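Local atomic coordinates of CMP/dCMP-type deaminase domain-containing protein (PDB entry 7DS1), a protein that probably deaminates the pyrimidine ring of the phosphorylated ribitylamino-pyrimidine DARIPP during fungal riboflavin biosynthesis, using a bound zinc ion. Residues 16-21 with 50-55; 26-31 with 61-66; 57-62 with 103-108; 94-99 with 129-134. All coordinates share one frame; numbering follows the deposited sequence.

How the contacts relate
All four contacts reach the substrate-like ligand HJL. Contact 2 stands at the middle: it packs strand 29-36 on helix 62-73 and carries the zinc ligand His61. Contact 1 lies about 6 Å away, centre to centre, and is joined to it by the backbone hydrogen bond between Ala30 N and Gly51 O (2.9 Å); it supplies Thr53 to the pyrimidine. Contact 3 shares His61 and Ala62 with contact 2 and holds the phosphate end. Contact 4, with its centre about 10 Å from that of contact 2, continues the sheet on the other side of strand 29-36 and brings Met99 to the pocket.

Contact 1 of 4, residues 16-21 with 50-55; sequences AEKSPP and TGYTME. With HJL ([(2~{R},3~{S},4~{S})-5-[[2,5-bis(azanyl)-6-oxidanylidene-1~{H}-pyrimidin-4-yl]amino]-2,3,4-tris(oxidanyl)pentyl] dihydrogen phosphate), chain C.
Lys18 sets its CB squarely over the Tyr52 ring, 3.6 Å from the ring centroid and 11° off the normal, in a CH-pi contact. The two side chains cross at about a right angle: the extended lysine passes over the CE2 side, its CD 3.7 Å from Tyr52 CE2, before its amine leads away. Glu55 CB lies against the opposite face, which leaves the phenol ring sandwiched between aliphatic carbons. With CG between the backbone N and the carbonyl carbon (chi1 59°), Tyr52 projects its ring toward the turn at Lys18.

Next along, Ser19 folds its hydroxyl back to donate to Ala16 O at 2.8 Å. The same carbonyl accepts Ser19 N from the same face of its plane, a double grip that pins the type I turn from Ala16 to Ser19. Ser19 CB then rests 3.3 Å from Thr53 O, and the Pro20 ring meets Met54 with its CG 4.1 Å from Met54 CB.

Thr53 faces the ligand. Its OG1 is hydrogen-bonded to HJL O4 at 2.6 Å, and also to Val28 N and Phe26 O. The loop after helix 4-16 thus backs the type II turn that follows edge strand 46-52, at the pyrimidine pocket of a cytidine-deaminase-like fold.

Contact 2 of 4, residues 26-31 with 61-66; sequences FRVGAI and HAEQCC. With ZN (zinc ion), chain B; HJL ([(2~{R},3~{S},4~{S})-5-[[2,5-bis(azanyl)-6-oxidanylidene-1~{H}-pyrimidin-4-yl]amino]-2,3,4-tris(oxidanyl)pentyl] dihydrogen phosphate), chain C.
The HJL pyrimidine is held between Val28 on one face and the His61 imidazole on the other. His61 opens the His-Ala-Glu signature of the cytidine-deaminase fold, as the N-cap of helix 62-73. HJL C5 lies 3.3 Å above the imidazole plane, over the centre of that ring, while Val28 CG2 approaches HJL N3 to 3.4 Å. At its edges the imidazole is used twice: His61 ND1 binds zinc at 2.0 Å, and NE2 donates almost straight (170°) to the phosphate oxygen O1P, which lies in the ring plane. The Phe26 ring adds an edge contact, with HJL N1' near its plane.

Cys102 and Cys112 supply the other protein ligands of the zinc. The first turn of the helix, 62-66, runs at 39° to strand 29-31 and packs on it through small side chains. Val28 CG1 touches Ala62 CB at 3.7 Å, and Ala30 CB fits between Ala62 and Cys66, 4.2 Å from Cys66 CB. Ala62 N donates to HJL O4 at 2.9 Å. Glu63, its chain bent at chi2 (93°), brings its carboxylate beside the zinc-bound water, which donates to Glu63 OE2 at 2.5 Å.

Contact 3 of 4, residues 57-62 with 103-108; sequences AGNTHA and GKRLSG. With ZN (zinc ion), chain B; HJL ([(2~{R},3~{S},4~{S})-5-[[2,5-bis(azanyl)-6-oxidanylidene-1~{H}-pyrimidin-4-yl]amino]-2,3,4-tris(oxidanyl)pentyl] dihydrogen phosphate), chain C.
Arg105 starts with CG anti to the carbonyl carbon and then bends at chi3 (56°), a kink that lays its guanidinium flat on the imidazole of His61. Asn59 instead carries CG anti to its backbone N (chi1 -172°), which sends its amide out beside the arginine and toward the phosphate of HJL. The stacked planes of Arg105 and His61 are 18° apart with centres 3.6 Å from each other, CZ being offset toward the rim of the imidazole, on the face opposite the pyrimidine. Arg105 NE and His61 NE2 come within 3.3 Å but are two donors, and each serves a phosphate oxygen instead of the other.

HJL O2P lies in the guanidinium plane at its edge and takes Arg105 NE at 2.6 Å and, more bent, Arg105 NH1 at 2.8 Å. Arg105 NH1 also donates to Asn59 O at 2.9 Å; the acceptor lies in the guanidinium plane, although the nitrogen stands above the plane of that carbonyl. NH2 is bonded to Gln64 OE1, which also takes His61 N, and this second-shell amide helps fix the rotation of the arginine. In the deaminase fold these loops precede helices 62-73 and 112-117 and flank the zinc site, here making a phosphate-binding pocket. Asn59 ND2 donates to HJL O3P at 2.9 Å. Ser107, placed by the type I turn from Arg105 to Gly108, brings its OG to HJL O2P at 2.4 Å, a length short enough to be doubtful. On the ribityl chain, Leu106 N donates to HJL O4' at 3.0 Å.

Contact 4 of 4, residues 94-99 with 129-134; sequences VMYVTM and KIYFGV. With HJL ([(2~{R},3~{S},4~{S})-5-[[2,5-bis(azanyl)-6-oxidanylidene-1~{H}-pyrimidin-4-yl]amino]-2,3,4-tris(oxidanyl)pentyl] dihydrogen phosphate), chain C.
Tyr96 and Tyr131 lie side by side and point the same way from neighbouring parallel strands, the two strands of the beta-alpha-beta unit that runs through helix 112-117. Their rings are nearly parallel, at 13°, but slid so far apart (centroids 4.8 Å) that they barely overlap; the close touch is instead Tyr96 CD1 on Tyr131 CB, at 3.4 Å. Val94 lies on the same face, its CB near the plane of the Tyr131 ring at the edge, 4.3 Å from CE2. On the opposite face of the sheet Met95 CB meets Ile130 CD1 at 3.8 Å.

Behind these side chains the backbones are stitched by alternating bonds: Met95 N to Lys129 O, Tyr131 N to Met95 O at 2.9 Å, and Val97 N to Tyr131 O.

Farther out, helix 4-16 covers the tyrosine face. Its His5 stacks on Tyr131 and is bonded to Tyr96 OH, which Arg35 also reaches, while Tyr8 stacks on the Tyr96 ring. The Met95 face turns to helix 62-73, where Met95 touches Glu63 and Cys66.

Past the strands the backbone turns a corner in each segment, at Thr98 and at Gly133, and Met99 then borders the ligand pocket, its CB 3.9 Å from HJL N2. At the corner one carbonyl takes two donors: Val134 N, in its plane, at 3.2 Å from Thr98 O, and Gly133 N, well above that plane, at 3.0 Å from Thr98 O.

Contact 1 of 4, residues 16-21 with 50-55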
# COMPACT_ATOMS: atom_id res chain seq x y z
N ALA A 16 -9.17 -3.25 3.97
CA ALA A 16 -8.45 -3.96 5.04
C ALA A 16 -9.39 -4.81 5.88
O ALA A 16 -9.00 -5.89 6.35
CB ALA A 16 -7.71 -2.96 5.93
N GLU A 17 -10.62 -4.35 6.09
CA GLU A 17 -11.56 -5.10 6.91
C GLU A 17 -12.00 -6.41 6.27
O GLU A 17 -12.58 -7.25 6.96
CB GLU A 17 -12.77 -4.22 7.23
CG GLU A 17 -12.44 -3.11 8.20
CD GLU A 17 -13.66 -2.41 8.74
OE1 GLU A 17 -14.34 -1.73 7.95
OE2 GLU A 17 -13.92 -2.53 9.95
N LYS A 18 -11.75 -6.59 4.97
CA LYS A 18 -12.00 -7.87 4.32
C LYS A 18 -10.93 -8.91 4.61
O LYS A 18 -11.16 -10.10 4.37
CB LYS A 18 -12.11 -7.67 2.80
CG LYS A 18 -13.23 -6.72 2.37
CD LYS A 18 -13.21 -6.53 0.86
CE LYS A 18 -14.36 -5.65 0.39
NZ LYS A 18 -14.28 -5.40 -1.08
N SER A 19 -9.77 -8.49 5.14
CA SER A 19 -8.67 -9.42 5.37
C SER A 19 -9.00 -10.38 6.51
O SER A 19 -9.51 -9.96 7.56
CB SER A 19 -7.37 -8.68 5.72
OG SER A 19 -7.17 -7.53 4.91
N PRO A 20 -8.70 -11.67 6.36
CA PRO A 20 -8.88 -12.61 7.46
C PRO A 20 -7.83 -12.39 8.53
O PRO A 20 -6.63 -12.28 8.22
CB PRO A 20 -8.72 -13.98 6.79
CG PRO A 20 -7.88 -13.72 5.58
CD PRO A 20 -8.18 -12.31 5.14
N PRO A 21 -8.24 -12.28 9.79
CA PRO A 21 -7.27 -12.06 10.88
C PRO A 21 -6.33 -13.25 11.05
O PRO A 21 -6.77 -14.40 11.09
CB PRO A 21 -8.16 -11.86 12.11
CG PRO A 21 -9.48 -11.41 11.55
CD PRO A 21 -9.63 -12.13 10.25
N THR A 50 -7.05 -2.42 -6.77
CA THR A 50 -7.16 -2.44 -5.31
C THR A 50 -6.68 -3.79 -4.81
O THR A 50 -6.62 -4.76 -5.57
CB THR A 50 -8.60 -2.20 -4.82
OG1 THR A 50 -9.42 -3.34 -5.12
CG2 THR A 50 -9.21 -0.94 -5.47
N GLY A 51 -6.36 -3.86 -3.52
CA GLY A 51 -6.00 -5.12 -2.89
C GLY A 51 -6.10 -5.03 -1.39
O GLY A 51 -6.08 -3.94 -0.80
N TYR A 52 -6.21 -6.19 -0.75
CA TYR A 52 -6.13 -6.26 0.70
C TYR A 52 -5.36 -7.51 1.10
O TYR A 52 -5.16 -8.42 0.30
CB TYR A 52 -7.53 -6.22 1.36
CG TYR A 52 -8.47 -7.33 0.95
CD1 TYR A 52 -8.50 -8.53 1.66
CD2 TYR A 52 -9.33 -7.19 -0.13
CE1 TYR A 52 -9.35 -9.56 1.31
CE2 TYR A 52 -10.19 -8.21 -0.49
CZ TYR A 52 -10.19 -9.39 0.22
OH TYR A 52 -11.04 -10.42 -0.12
N THR A 53 -4.89 -7.52 2.36
CA THR A 53 -4.06 -8.61 2.86
C THR A 53 -4.75 -9.96 2.70
O THR A 53 -5.88 -10.15 3.16
CB THR A 53 -3.74 -8.36 4.33
OG1 THR A 53 -3.21 -7.04 4.46
CG2 THR A 53 -2.72 -9.39 4.85
N MET A 54 -4.04 -10.89 2.05
CA MET A 54 -4.50 -12.27 1.85
C MET A 54 -5.80 -12.33 1.05
O MET A 54 -6.57 -13.30 1.16
CB MET A 54 -4.61 -13.01 3.18
CG MET A 54 -3.24 -13.40 3.73
SD MET A 54 -3.30 -14.02 5.41
CE MET A 54 -1.62 -14.62 5.63
N GLU A 55 -6.04 -11.32 0.22
CA GLU A 55 -7.12 -11.40 -0.76
C GLU A 55 -6.90 -12.56 -1.72
O GLU A 55 -7.84 -13.27 -2.09
CB GLU A 55 -7.24 -10.08 -1.53
CG GLU A 55 -8.21 -10.15 -2.70
CD GLU A 55 -8.33 -8.83 -3.44
OE1 GLU A 55 -7.57 -7.89 -3.13
OE2 GLU A 55 -9.21 -8.73 -4.33
C2 HJL C . 1.44 -4.08 4.96
C4 HJL C . 0.21 -5.99 4.53
C5 HJL C . 0.91 -6.66 5.55
C6 HJL C . 1.89 -5.99 6.24
N1 HJL C . 2.14 -4.68 5.90
N2 HJL C . 1.74 -2.68 4.63
N3 HJL C . 0.49 -4.71 4.25
N5 HJL C . 0.62 -8.01 5.87
O4 HJL C . -0.67 -6.57 3.89
C1' HJL C . 4.10 -6.33 7.49
C2' HJL C . 4.77 -7.29 8.49
C3' HJL C . 4.72 -8.74 7.96
C4' HJL C . 5.68 -9.62 8.84
C5' HJL C . 5.44 -11.13 8.60
N1' HJL C . 2.66 -6.67 7.31
O1P HJL C . 3.60 -11.17 6.22
O2' HJL C . 6.10 -6.92 8.68
O2P HJL C . 5.50 -12.24 4.86
O3' HJL C . 3.39 -9.19 8.05
O3P HJL C . 4.26 -13.27 6.85
O4' HJL C . 7.00 -9.35 8.54
O5' HJL C . 5.84 -11.39 7.25
PAN HJL C . 4.75 -12.02 6.28

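Contact 2 of 4, residues 26-31 with 61-66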
# COMPACT_ATOMS: atom_id res chain seq x y z
N PHE A 26 -0.49 -8.09 9.35
CA PHE A 26 -1.37 -6.95 9.58
C PHE A 26 -2.44 -6.91 8.51
O PHE A 26 -2.16 -7.16 7.33
CB PHE A 26 -0.59 -5.62 9.55
CG PHE A 26 0.45 -5.48 10.63
CD1 PHE A 26 0.08 -5.41 11.97
CD2 PHE A 26 1.80 -5.35 10.31
CE1 PHE A 26 1.02 -5.26 12.97
CE2 PHE A 26 2.75 -5.19 11.31
CZ PHE A 26 2.37 -5.15 12.63
N ARG A 27 -3.67 -6.56 8.90
CA ARG A 27 -4.77 -6.38 7.96
C ARG A 27 -4.70 -4.99 7.35
O ARG A 27 -4.94 -3.99 8.05
CB ARG A 27 -6.10 -6.61 8.65
CG ARG A 27 -6.23 -8.00 9.24
CD ARG A 27 -7.34 -8.04 10.26
NE ARG A 27 -8.66 -8.10 9.64
CZ ARG A 27 -9.70 -7.35 10.01
NH1 ARG A 27 -9.56 -6.47 10.99
NH2 ARG A 27 -10.87 -7.49 9.41
N VAL A 28 -4.43 -4.92 6.05
CA VAL A 28 -4.12 -3.67 5.35
C VAL A 28 -4.92 -3.63 4.06
O VAL A 28 -5.31 -4.67 3.51
CB VAL A 28 -2.59 -3.59 5.09
CG1 VAL A 28 -2.21 -2.38 4.25
CG2 VAL A 28 -1.84 -3.57 6.41
N GLY A 29 -5.21 -2.42 3.58
CA GLY A 29 -5.83 -2.24 2.28
C GLY A 29 -5.07 -1.23 1.46
O GLY A 29 -4.43 -0.32 2.00
N ALA A 30 -5.13 -1.40 0.13
CA ALA A 30 -4.36 -0.59 -0.81
C ALA A 30 -5.18 -0.26 -2.06
O ALA A 30 -5.93 -1.10 -2.55
CB ALA A 30 -3.08 -1.31 -1.25
N ILE A 31 -5.02 0.97 -2.57
CA ILE A 31 -5.72 1.43 -3.77
C ILE A 31 -4.71 2.12 -4.68
O ILE A 31 -4.03 3.06 -4.24
CB ILE A 31 -6.87 2.39 -3.45
CG1 ILE A 31 -7.97 1.69 -2.64
CG2 ILE A 31 -7.47 2.98 -4.74
CD1 ILE A 31 -9.03 2.65 -2.07
N HIS A 61 0.47 -9.65 0.74
CA HIS A 61 0.20 -8.35 1.34
C HIS A 61 -0.79 -7.55 0.50
O HIS A 61 -1.05 -7.87 -0.67
CB HIS A 61 1.50 -7.57 1.52
CG HIS A 61 2.33 -8.03 2.68
ND1 HIS A 61 3.40 -7.31 3.17
CD2 HIS A 61 2.24 -9.13 3.46
CE1 HIS A 61 3.93 -7.95 4.19
NE2 HIS A 61 3.25 -9.06 4.39
N ALA A 62 -1.34 -6.49 1.10
CA ALA A 62 -2.33 -5.65 0.40
C ALA A 62 -1.76 -5.07 -0.89
O ALA A 62 -2.38 -5.17 -1.95
CB ALA A 62 -2.81 -4.52 1.32
N GLU A 63 -0.58 -4.45 -0.80
CA GLU A 63 0.03 -3.82 -1.98
C GLU A 63 0.36 -4.87 -3.03
O GLU A 63 0.22 -4.63 -4.23
CB GLU A 63 1.29 -3.06 -1.58
CG GLU A 63 1.10 -2.12 -0.40
CD GLU A 63 1.43 -2.76 0.94
OE1 GLU A 63 0.71 -3.71 1.35
OE2 GLU A 63 2.40 -2.32 1.58
N GLN A 64 0.82 -6.04 -2.57
CA GLN A 64 1.11 -7.16 -3.45
C GLN A 64 -0.14 -7.62 -4.19
O GLN A 64 -0.11 -7.85 -5.41
CB GLN A 64 1.71 -8.29 -2.62
CG GLN A 64 2.06 -9.55 -3.39
CD GLN A 64 2.58 -10.63 -2.48
OE1 GLN A 64 2.54 -10.48 -1.25
NE2 GLN A 64 3.08 -11.72 -3.06
N CYS A 65 -1.26 -7.77 -3.47
CA CYS A 65 -2.50 -8.18 -4.12
C CYS A 65 -3.01 -7.11 -5.08
O CYS A 65 -3.57 -7.43 -6.13
CB CYS A 65 -3.57 -8.47 -3.06
SG CYS A 65 -3.27 -10.03 -2.21
N CYS A 66 -2.81 -5.84 -4.72
CA CYS A 66 -3.22 -4.76 -5.60
C CYS A 66 -2.51 -4.87 -6.95
O CYS A 66 -3.15 -4.84 -8.01
CB CYS A 66 -2.92 -3.42 -4.91
SG CYS A 66 -3.36 -1.97 -5.87
ZN ZN B . 4.30 -5.65 2.48
C2 HJL C . 1.44 -4.08 4.96
C4 HJL C . 0.21 -5.99 4.53
C5 HJL C . 0.91 -6.66 5.55
C6 HJL C . 1.89 -5.99 6.24
N1 HJL C . 2.14 -4.68 5.90
N2 HJL C . 1.74 -2.68 4.63
N3 HJL C . 0.49 -4.71 4.25
N5 HJL C . 0.62 -8.01 5.87
O4 HJL C . -0.67 -6.57 3.89
C1' HJL C . 4.10 -6.33 7.49
C2' HJL C . 4.77 -7.29 8.49
C3' HJL C . 4.72 -8.74 7.96
C4' HJL C . 5.68 -9.62 8.84
C5' HJL C . 5.44 -11.13 8.60
N1' HJL C . 2.66 -6.67 7.31
O1P HJL C . 3.60 -11.17 6.22
O2' HJL C . 6.10 -6.92 8.68
O2P HJL C . 5.50 -12.24 4.86
O3' HJL C . 3.39 -9.19 8.05
O3P HJL C . 4.26 -13.27 6.85
O4' HJL C . 7.00 -9.35 8.54
O5' HJL C . 5.84 -11.39 7.25
PAN HJL C . 4.75 -12.02 6.28
O HOH W 1 3.40 -3.85 3.31

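Contact 3 of 4, residues 57-62 with 103-108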
# COMPACT_ATOMS: atom_id res chain seq x y z
N ALA A 57 -4.62 -16.14 -2.87
CA ALA A 57 -4.08 -17.32 -2.20
C ALA A 57 -2.60 -17.15 -1.90
O ALA A 57 -1.85 -16.50 -2.64
CB ALA A 57 -4.29 -18.57 -3.05
N GLY A 58 -2.17 -17.74 -0.79
CA GLY A 58 -0.81 -17.62 -0.33
C GLY A 58 -0.64 -16.49 0.65
O GLY A 58 -1.60 -15.82 1.07
N ASN A 59 0.61 -16.27 1.03
CA ASN A 59 0.97 -15.24 2.00
C ASN A 59 1.16 -13.93 1.25
O ASN A 59 2.26 -13.59 0.82
CB ASN A 59 2.24 -15.65 2.75
CG ASN A 59 2.55 -14.73 3.91
OD1 ASN A 59 1.87 -13.73 4.11
ND2 ASN A 59 3.57 -15.07 4.68
N THR A 60 0.07 -13.16 1.10
CA THR A 60 0.09 -11.99 0.24
C THR A 60 -0.26 -10.72 1.02
O THR A 60 -1.18 -10.71 1.84
CB THR A 60 -0.89 -12.14 -0.93
OG1 THR A 60 -2.21 -12.43 -0.43
CG2 THR A 60 -0.44 -13.29 -1.83
N HIS A 61 0.47 -9.65 0.74
CA HIS A 61 0.20 -8.35 1.34
C HIS A 61 -0.79 -7.55 0.50
O HIS A 61 -1.05 -7.87 -0.67
CB HIS A 61 1.50 -7.57 1.52
CG HIS A 61 2.33 -8.03 2.68
ND1 HIS A 61 3.40 -7.31 3.17
CD2 HIS A 61 2.24 -9.13 3.46
CE1 HIS A 61 3.93 -7.95 4.19
NE2 HIS A 61 3.25 -9.06 4.39
N ALA A 62 -1.34 -6.49 1.10
CA ALA A 62 -2.33 -5.65 0.40
C ALA A 62 -1.76 -5.07 -0.89
O ALA A 62 -2.38 -5.17 -1.95
CB ALA A 62 -2.81 -4.52 1.32
N GLY A 103 9.49 -2.97 4.37
CA GLY A 103 10.84 -3.02 3.84
C GLY A 103 11.47 -4.38 4.06
O GLY A 103 12.55 -4.67 3.53
N LYS A 104 10.83 -5.20 4.89
CA LYS A 104 11.31 -6.55 5.18
C LYS A 104 10.12 -7.38 5.61
O LYS A 104 9.19 -6.86 6.24
CB LYS A 104 12.39 -6.53 6.28
CG LYS A 104 13.20 -7.83 6.40
CD LYS A 104 14.40 -7.66 7.33
CE LYS A 104 14.38 -8.67 8.46
NZ LYS A 104 15.48 -8.45 9.45
N ARG A 105 10.12 -8.66 5.23
CA ARG A 105 9.09 -9.60 5.64
C ARG A 105 9.75 -10.74 6.39
O ARG A 105 10.75 -11.30 5.91
CB ARG A 105 8.28 -10.12 4.44
CG ARG A 105 7.51 -9.01 3.75
CD ARG A 105 6.69 -9.47 2.55
NE ARG A 105 5.76 -10.55 2.88
CZ ARG A 105 4.83 -11.01 2.05
NH1 ARG A 105 4.04 -12.02 2.44
NH2 ARG A 105 4.69 -10.49 0.83
N LEU A 106 9.22 -11.08 7.57
CA LEU A 106 9.81 -12.15 8.36
C LEU A 106 9.76 -13.48 7.62
O LEU A 106 10.59 -14.36 7.87
CB LEU A 106 9.10 -12.28 9.71
CG LEU A 106 9.35 -11.15 10.71
CD1 LEU A 106 8.44 -11.29 11.91
CD2 LEU A 106 10.81 -11.15 11.17
N SER A 107 8.80 -13.65 6.71
CA SER A 107 8.68 -14.88 5.93
C SER A 107 9.77 -15.01 4.88
O SER A 107 9.96 -16.10 4.34
CB SER A 107 7.31 -14.93 5.24
OG SER A 107 7.18 -13.89 4.29
N GLY A 108 10.49 -13.93 4.59
CA GLY A 108 11.46 -13.95 3.52
C GLY A 108 10.90 -13.63 2.16
O GLY A 108 11.67 -13.60 1.18
ZN ZN B . 4.30 -5.65 2.48
C2 HJL C . 1.44 -4.08 4.96
C4 HJL C . 0.21 -5.99 4.53
C5 HJL C . 0.91 -6.66 5.55
C6 HJL C . 1.89 -5.99 6.24
N1 HJL C . 2.14 -4.68 5.90
N2 HJL C . 1.74 -2.68 4.63
N3 HJL C . 0.49 -4.71 4.25
N5 HJL C . 0.62 -8.01 5.87
O4 HJL C . -0.67 -6.57 3.89
C1' HJL C . 4.10 -6.33 7.49
C2' HJL C . 4.77 -7.29 8.49
C3' HJL C . 4.72 -8.74 7.96
C4' HJL C . 5.68 -9.62 8.84
C5' HJL C . 5.44 -11.13 8.60
N1' HJL C . 2.66 -6.67 7.31
O1P HJL C . 3.60 -11.17 6.22
O2' HJL C . 6.10 -6.92 8.68
O2P HJL C . 5.50 -12.24 4.86
O3' HJL C . 3.39 -9.19 8.05
O3P HJL C . 4.26 -13.27 6.85
O4' HJL C . 7.00 -9.35 8.54
O5' HJL C . 5.84 -11.39 7.25
PAN HJL C . 4.75 -12.02 6.28
O HOH W 1 3.40 -3.85 3.31

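Contact 4 of 4, residues 94-99 with 129-134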
# COMPACT_ATOMS: atom_id res chain seq x y z
N VAL A 94 -0.14 6.68 -8.21
CA VAL A 94 0.08 6.80 -6.78
C VAL A 94 -0.68 5.68 -6.09
O VAL A 94 -1.74 5.26 -6.55
CB VAL A 94 -0.38 8.18 -6.23
CG1 VAL A 94 0.33 9.31 -6.97
CG2 VAL A 94 -1.89 8.35 -6.36
N MET A 95 -0.13 5.18 -4.98
CA MET A 95 -0.79 4.12 -4.22
C MET A 95 -1.10 4.62 -2.82
O MET A 95 -0.23 5.18 -2.15
CB MET A 95 0.07 2.85 -4.14
CG MET A 95 -0.69 1.68 -3.51
SD MET A 95 0.33 0.20 -3.26
CE MET A 95 0.27 -0.56 -4.90
N TYR A 96 -2.36 4.45 -2.41
CA TYR A 96 -2.80 4.65 -1.04
C TYR A 96 -2.75 3.30 -0.34
O TYR A 96 -3.18 2.29 -0.90
CB TYR A 96 -4.22 5.22 -0.99
CG TYR A 96 -4.30 6.63 -1.52
CD1 TYR A 96 -4.18 7.71 -0.66
CD2 TYR A 96 -4.46 6.87 -2.89
CE1 TYR A 96 -4.23 9.01 -1.14
CE2 TYR A 96 -4.51 8.16 -3.38
CZ TYR A 96 -4.39 9.22 -2.50
OH TYR A 96 -4.44 10.51 -2.97
N VAL A 97 -2.18 3.28 0.87
CA VAL A 97 -2.08 2.06 1.69
C VAL A 97 -2.32 2.46 3.14
O VAL A 97 -1.81 3.49 3.59
CB VAL A 97 -0.70 1.38 1.54
CG1 VAL A 97 -0.76 -0.06 2.03
CG2 VAL A 97 -0.18 1.43 0.10
N THR A 98 -3.09 1.66 3.89
CA THR A 98 -3.37 2.08 5.28
C THR A 98 -2.08 2.14 6.09
O THR A 98 -1.90 3.04 6.91
CB THR A 98 -4.39 1.18 5.99
OG1 THR A 98 -3.95 -0.18 6.02
CG2 THR A 98 -5.77 1.29 5.36
N MET A 99 -1.16 1.20 5.84
CA MET A 99 0.09 1.09 6.57
C MET A 99 1.26 1.30 5.63
O MET A 99 1.21 0.91 4.46
CB MET A 99 0.20 -0.29 7.23
CG MET A 99 1.49 -0.53 8.02
SD MET A 99 1.42 -2.11 8.88
CE MET A 99 -0.08 -1.88 9.84
N LYS A 129 4.38 7.82 -6.03
CA LYS A 129 4.19 8.30 -4.66
C LYS A 129 3.30 7.34 -3.88
O LYS A 129 2.34 6.78 -4.42
CB LYS A 129 3.58 9.71 -4.67
CG LYS A 129 3.48 10.35 -3.28
CD LYS A 129 3.18 11.84 -3.37
CE LYS A 129 3.12 12.46 -1.97
NZ LYS A 129 2.82 13.92 -2.06
N ILE A 130 3.63 7.15 -2.59
CA ILE A 130 2.83 6.35 -1.66
C ILE A 130 2.22 7.27 -0.62
O ILE A 130 2.94 8.05 0.01
CB ILE A 130 3.69 5.28 -0.95
CG1 ILE A 130 4.46 4.44 -1.97
CG2 ILE A 130 2.81 4.43 -0.02
CD1 ILE A 130 3.56 3.67 -2.95
N TYR A 131 0.92 7.18 -0.42
CA TYR A 131 0.25 7.82 0.71
C TYR A 131 -0.12 6.74 1.71
O TYR A 131 -0.75 5.75 1.32
CB TYR A 131 -1.01 8.56 0.25
CG TYR A 131 -0.78 9.77 -0.61
CD1 TYR A 131 -0.65 11.04 -0.04
CD2 TYR A 131 -0.71 9.66 -2.00
CE1 TYR A 131 -0.45 12.16 -0.83
CE2 TYR A 131 -0.51 10.77 -2.80
CZ TYR A 131 -0.38 12.01 -2.20
OH TYR A 131 -0.18 13.12 -2.99
N PHE A 132 0.24 6.92 2.98
CA PHE A 132 -0.13 5.94 4.00
C PHE A 132 -0.51 6.61 5.32
O PHE A 132 -0.20 7.78 5.55
CB PHE A 132 0.98 4.87 4.20
CG PHE A 132 2.31 5.42 4.66
CD1 PHE A 132 2.57 5.59 6.01
CD2 PHE A 132 3.31 5.69 3.73
CE1 PHE A 132 3.81 6.07 6.44
CE2 PHE A 132 4.55 6.18 4.15
CZ PHE A 132 4.80 6.36 5.51
N GLY A 133 -1.22 5.86 6.17
CA GLY A 133 -1.85 6.40 7.35
C GLY A 133 -1.10 6.20 8.65
O GLY A 133 -1.20 7.03 9.56
N VAL A 134 -0.35 5.10 8.77
CA VAL A 134 0.45 4.83 9.96
C VAL A 134 1.78 4.23 9.52
O VAL A 134 1.84 3.47 8.55
CB VAL A 134 -0.24 3.86 10.95
CG1 VAL A 134 -1.59 4.40 11.43
CG2 VAL A 134 -0.38 2.45 10.35
C2 HJL C . 1.44 -4.08 4.96
C4 HJL C . 0.21 -5.99 4.53
C5 HJL C . 0.91 -6.66 5.55
C6 HJL C . 1.89 -5.99 6.24
N1 HJL C . 2.14 -4.68 5.90
N2 HJL C . 1.74 -2.68 4.63
N3 HJL C . 0.49 -4.71 4.25
N5 HJL C . 0.62 -8.01 5.87
O4 HJL C . -0.67 -6.57 3.89
C1' HJL C . 4.10 -6.33 7.49
C2' HJL C . 4.77 -7.29 8.49
C3' HJL C . 4.72 -8.74 7.96
C4' HJL C . 5.68 -9.62 8.84
C5' HJL C . 5.44 -11.13 8.60
N1' HJL C . 2.66 -6.67 7.31
O1P HJL C . 3.60 -11.17 6.22
O2' HJL C . 6.10 -6.92 8.68
O2P HJL C . 5.50 -12.24 4.86
O3' HJL C . 3.39 -9.19 8.05
O3P HJL C . 4.26 -13.27 6.85
O4' HJL C . 7.00 -9.35 8.54
O5' HJL C . 5.84 -11.39 7.25
PAN HJL C . 4.75 -12.02 6.28